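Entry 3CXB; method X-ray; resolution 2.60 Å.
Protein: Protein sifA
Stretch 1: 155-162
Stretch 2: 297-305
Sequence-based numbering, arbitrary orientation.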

# COMPACT_ATOMS: atom_id res chain seq x y z
N ILE A 155 -14.70 0.58 1.75
CA ILE A 155 -14.62 1.60 2.79
C ILE A 155 -13.40 2.47 2.53
O ILE A 155 -13.38 3.64 2.88
CB ILE A 155 -14.53 0.97 4.20
CG1 ILE A 155 -15.91 0.46 4.60
CG2 ILE A 155 -14.05 1.99 5.23
CD1 ILE A 155 -16.99 1.53 4.46
N VAL A 156 -12.38 1.87 1.93
CA VAL A 156 -11.15 2.57 1.58
C VAL A 156 -11.06 2.70 0.05
O VAL A 156 -10.19 3.41 -0.47
CB VAL A 156 -9.93 1.80 2.06
CG1 VAL A 156 -9.81 1.90 3.55
CG2 VAL A 156 -10.06 0.35 1.65
N ASP A 157 -11.98 2.03 -0.64
CA ASP A 157 -12.03 1.99 -2.11
C ASP A 157 -10.66 1.58 -2.62
O ASP A 157 -10.02 2.27 -3.41
CB ASP A 157 -12.43 3.34 -2.68
CG ASP A 157 -12.56 3.30 -4.17
OD1 ASP A 157 -12.57 2.19 -4.75
OD2 ASP A 157 -12.67 4.38 -4.77
N TYR A 158 -10.22 0.42 -2.15
CA TYR A 158 -8.92 -0.10 -2.51
C TYR A 158 -8.83 -1.48 -1.90
O TYR A 158 -9.52 -1.77 -0.92
CB TYR A 158 -7.84 0.76 -1.87
CG TYR A 158 -6.50 0.67 -2.54
CD1 TYR A 158 -6.24 1.42 -3.69
CD2 TYR A 158 -5.49 -0.12 -2.02
CE1 TYR A 158 -4.99 1.39 -4.30
CE2 TYR A 158 -4.23 -0.15 -2.61
CZ TYR A 158 -3.98 0.61 -3.75
OH TYR A 158 -2.73 0.61 -4.34
N PRO A 159 -8.00 -2.37 -2.46
CA PRO A 159 -7.94 -3.69 -1.82
C PRO A 159 -7.13 -3.58 -0.54
O PRO A 159 -6.17 -2.80 -0.46
CB PRO A 159 -7.28 -4.56 -2.89
CG PRO A 159 -6.47 -3.60 -3.66
CD PRO A 159 -7.34 -2.39 -3.77
N LEU A 160 -7.52 -4.33 0.48
CA LEU A 160 -6.79 -4.28 1.74
C LEU A 160 -6.49 -5.69 2.21
O LEU A 160 -7.20 -6.65 1.87
CB LEU A 160 -7.60 -3.51 2.80
CG LEU A 160 -8.75 -4.17 3.60
CD1 LEU A 160 -9.62 -5.03 2.66
CD2 LEU A 160 -8.19 -5.05 4.70
N PRO A 161 -5.43 -5.84 3.02
CA PRO A 161 -4.99 -7.13 3.57
C PRO A 161 -6.15 -7.98 4.12
O PRO A 161 -6.60 -7.75 5.24
CB PRO A 161 -4.02 -6.70 4.67
CG PRO A 161 -3.47 -5.44 4.15
CD PRO A 161 -4.67 -4.74 3.63
N SER A 162 -6.63 -8.96 3.36
CA SER A 162 -7.73 -9.78 3.87
C SER A 162 -7.26 -10.92 4.76
O SER A 162 -7.78 -11.10 5.86
CB SER A 162 -8.59 -10.33 2.74
OG SER A 162 -7.91 -11.30 2.00
N GLN A 297 0.64 -1.60 4.86
CA GLN A 297 -0.27 -1.81 3.74
C GLN A 297 -1.70 -1.33 4.02
O GLN A 297 -2.36 -0.76 3.14
CB GLN A 297 -0.27 -3.29 3.34
CG GLN A 297 0.99 -3.74 2.62
CD GLN A 297 1.01 -5.24 2.32
OE1 GLN A 297 0.08 -5.79 1.73
NE2 GLN A 297 2.09 -5.91 2.72
N VAL A 298 -2.17 -1.58 5.24
CA VAL A 298 -3.51 -1.14 5.61
C VAL A 298 -3.51 0.38 5.50
O VAL A 298 -4.40 0.99 4.88
CB VAL A 298 -3.86 -1.50 7.08
CG1 VAL A 298 -5.14 -0.80 7.46
CG2 VAL A 298 -4.04 -3.02 7.24
N PHE A 299 -2.49 0.97 6.10
CA PHE A 299 -2.32 2.40 6.10
C PHE A 299 -2.27 2.90 4.66
O PHE A 299 -2.96 3.87 4.31
CB PHE A 299 -1.04 2.77 6.84
CG PHE A 299 -0.74 4.24 6.85
CD1 PHE A 299 -0.38 4.89 5.67
CD2 PHE A 299 -0.86 4.98 8.02
CE1 PHE A 299 -0.13 6.26 5.67
CE2 PHE A 299 -0.61 6.35 8.04
CZ PHE A 299 -0.25 6.99 6.85
N HIS A 300 -1.46 2.24 3.83
CA HIS A 300 -1.34 2.66 2.43
C HIS A 300 -2.66 2.51 1.70
O HIS A 300 -2.94 3.27 0.77
CB HIS A 300 -0.26 1.86 1.68
CG HIS A 300 -0.28 2.07 0.20
ND1 HIS A 300 -1.06 1.32 -0.65
CD2 HIS A 300 0.36 2.98 -0.58
CE1 HIS A 300 -0.90 1.75 -1.89
NE2 HIS A 300 -0.04 2.76 -1.87
N ALA A 301 -3.45 1.53 2.11
CA ALA A 301 -4.75 1.28 1.52
C ALA A 301 -5.65 2.47 1.80
O ALA A 301 -6.43 2.91 0.93
CB ALA A 301 -5.34 0.02 2.12
N ILE A 302 -5.53 3.03 3.00
CA ILE A 302 -6.36 4.16 3.41
C ILE A 302 -5.91 5.51 2.88
O ILE A 302 -6.66 6.18 2.18
CB ILE A 302 -6.46 4.26 4.95
CG1 ILE A 302 -7.18 3.03 5.50
CG2 ILE A 302 -7.21 5.54 5.36
CD1 ILE A 302 -6.95 2.84 6.96
N PHE A 303 -4.69 5.89 3.20
CA PHE A 303 -4.19 7.20 2.78
C PHE A 303 -3.54 7.23 1.41
O PHE A 303 -3.26 8.31 0.88
CB PHE A 303 -3.21 7.75 3.82
CG PHE A 303 -3.73 7.69 5.23
CD1 PHE A 303 -3.66 6.50 5.96
CD2 PHE A 303 -4.38 8.78 5.79
CE1 PHE A 303 -4.23 6.41 7.21
CE2 PHE A 303 -4.95 8.70 7.05
CZ PHE A 303 -4.88 7.50 7.76
N ARG A 304 -3.32 6.05 0.83
CA ARG A 304 -2.68 5.95 -0.48
C ARG A 304 -1.34 6.66 -0.44
O ARG A 304 -1.02 7.48 -1.31
CB ARG A 304 -3.55 6.56 -1.57
CG ARG A 304 -3.39 5.84 -2.90
CD ARG A 304 -3.63 4.31 -2.76
NE ARG A 304 -4.84 3.98 -1.99
CZ ARG A 304 -6.08 4.23 -2.40
NH1 ARG A 304 -7.11 3.92 -1.63
NH2 ARG A 304 -6.31 4.77 -3.59
N ILE A 305 -0.58 6.35 0.60
CA ILE A 305 0.75 6.88 0.85
C ILE A 305 1.58 5.70 1.28
O ILE A 305 1.10 4.82 2.01
CB ILE A 305 0.75 7.88 2.01
CG1 ILE A 305 -0.00 9.14 1.61
CG2 ILE A 305 2.20 8.20 2.43
CD1 ILE A 305 0.16 10.26 2.61
O HOH W 1 -9.24 4.78 -3.88

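The guanidinium of Arg304 lies flat on the ring of Tyr158, centres 3.8 Å apart and planes at 19°, so tight that CZ of Arg304 sits 3.1 Å from CD1 of Tyr158. Arg304 is the first residue past the helix to leave helical phi/psi, with positive phi, and its side chain reaches across the end of the helix to carbonyls of the last turn. Arg304 NH1 makes a near-linear hydrogen bond to Ala301 O (2.8 Å), and Arg304 NE a weak one to His300 O (3.4 Å). The arginine thus satisfies carbonyls near the helix end while offering a flat face to the tyrosine. The edge of the same group reaches across: Arg304 NH1 makes a weak bond to Val156 O (3.3 Å), and water 1 bridges Arg304 NH2 (2.9 Å) to Asp157 O (2.7 Å).

Beyond this polar end, strand and helix run nearly antiparallel at 162°, their axes approaching to 7.6 Å. Ala301 CB meets Tyr158 CD2 at 4.1 Å and Leu160 CB at 4.2 Å, and the CA atoms of Leu160 and Ala301 are 5.9 Å apart. Apolar contacts flank it: Val156 CG1 packs on Ile302 CG1 at 3.5 Å, and Pro161 CG rests 4.0 Å from Val298 CG2 and 3.9 Å from Gln297 CB.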